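Local structure of CLIP-associating protein (Drosophila melanogaster, 4G3A) at residues Met55-Leu58 / Lys64-Gln67. The protein tracks microtubule plus ends and, in this chain represented by its N-terminal TOG-like domain, stabilises dynamic microtubules needed for mitotic spindle formation and kinetochore attachment. Residues are numbered along the deposited sequence; the frame is centred on the assembly and turned at random.
Sequences MPWL and KIAQ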
# COMPACT_ATOMS: atom_id res chain seq x y z
N MSE A 55 -2.33 -8.53 15.02
CA MSE A 55 -2.74 -7.13 15.14
C MSE A 55 -1.90 -6.30 16.13
O MSE A 55 -1.48 -5.20 15.79
CB MSE A 55 -4.24 -7.03 15.44
CG MSE A 55 -5.11 -7.45 14.27
SE MSE A 55 -4.72 -6.40 12.65
CE MSE A 55 -4.91 -4.63 13.45
N PRO A 56 -1.65 -6.83 17.34
CA PRO A 56 -0.76 -6.11 18.26
C PRO A 56 0.66 -5.94 17.71
O PRO A 56 1.34 -4.97 18.05
CB PRO A 56 -0.75 -7.00 19.51
CG PRO A 56 -2.06 -7.70 19.46
CD PRO A 56 -2.33 -7.95 18.00
N TRP A 57 1.12 -6.88 16.89
CA TRP A 57 2.43 -6.77 16.26
C TRP A 57 2.39 -5.62 15.25
O TRP A 57 3.26 -4.74 15.23
CB TRP A 57 2.77 -8.07 15.53
CG TRP A 57 3.07 -9.26 16.42
CD1 TRP A 57 2.90 -9.34 17.78
CD2 TRP A 57 3.61 -10.52 16.01
NE1 TRP A 57 3.29 -10.59 18.23
CE2 TRP A 57 3.74 -11.32 17.16
CE3 TRP A 57 4.01 -11.05 14.77
CZ2 TRP A 57 4.23 -12.62 17.12
CZ3 TRP A 57 4.50 -12.34 14.73
CH2 TRP A 57 4.61 -13.12 15.89
N LEU A 58 1.38 -5.64 14.40
CA LEU A 58 1.26 -4.63 13.35
C LEU A 58 1.08 -3.24 13.95
O LEU A 58 1.75 -2.29 13.55
CB LEU A 58 0.08 -4.96 12.44
CG LEU A 58 -0.23 -3.94 11.35
CD1 LEU A 58 0.93 -3.86 10.39
CD2 LEU A 58 -1.51 -4.33 10.64
N LYS A 64 10.37 -4.03 13.93
CA LYS A 64 10.82 -5.28 13.35
C LYS A 64 9.68 -6.28 13.35
O LYS A 64 9.44 -6.97 12.36
CB LYS A 64 12.02 -5.84 14.12
CG LYS A 64 13.34 -5.18 13.79
CD LYS A 64 14.33 -5.33 14.93
CE LYS A 64 15.72 -4.90 14.50
NZ LYS A 64 15.66 -3.71 13.61
N ILE A 65 8.98 -6.36 14.48
CA ILE A 65 7.83 -7.24 14.62
C ILE A 65 6.64 -6.75 13.79
O ILE A 65 5.89 -7.54 13.22
CB ILE A 65 7.43 -7.38 16.11
CG1 ILE A 65 8.39 -8.33 16.82
CG2 ILE A 65 6.01 -7.88 16.24
CD1 ILE A 65 8.29 -8.28 18.32
N ALA A 66 6.48 -5.43 13.70
CA ALA A 66 5.45 -4.86 12.84
C ALA A 66 5.72 -5.26 11.39
O ALA A 66 4.82 -5.68 10.67
CB ALA A 66 5.43 -3.35 12.98
N GLN A 67 6.97 -5.13 10.98
CA GLN A 67 7.34 -5.45 9.61
C GLN A 67 7.06 -6.92 9.30
O GLN A 67 6.57 -7.25 8.23
CB GLN A 67 8.81 -5.13 9.36
CG GLN A 67 9.31 -5.56 8.00
CD GLN A 67 10.67 -5.00 7.70
OE1 GLN A 67 11.02 -3.92 8.17
NE2 GLN A 67 11.46 -5.73 6.91
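I65 meets W57 through a single methyl branch. Its CG2 stands 3.2 Å above one face of the indole, displaced toward the rim, and comes to 3.3 Å from W57 CG, so that it rests over the root of the ring system where the indole joins CB. The branch gets there because CG2 lies anti to the backbone N of I65, while CG1 runs off beside that nitrogen (chi1 -77°). The two side chains cross at about a right angle, and the branch methyl thus meets the indole over its face rather than at its edge. Beyond this pair, K24 of helix 21-36 touches both W57 and I65, and A28 and L31 add further contacts to the indole. Trimming W57 to an alanine would probably leave the CG2 methyl of I65 without its aromatic floor and open a gap toward helix 21-36. One residue on, A66 brings the backbones together: its CA is 4.2 Å from L58 CA, the closest such pair between the segments. A66 CA approaches W57 O at 3.2 Å in a CH...O contact, well bent at the hydrogen (127°), and A66 CB lies 3.4 Å from the same oxygen. The small side chain of A66 is consistent with so close an approach. L58 O, 3.9 Å from A66 CB, is taken up by a hydrogen bond from R98 of helix 88-98. Here the end of helix 47-58 packs on the first turn of helix 63-80, within the two-helix hairpin of HEAT repeat 1 in the TOG domain.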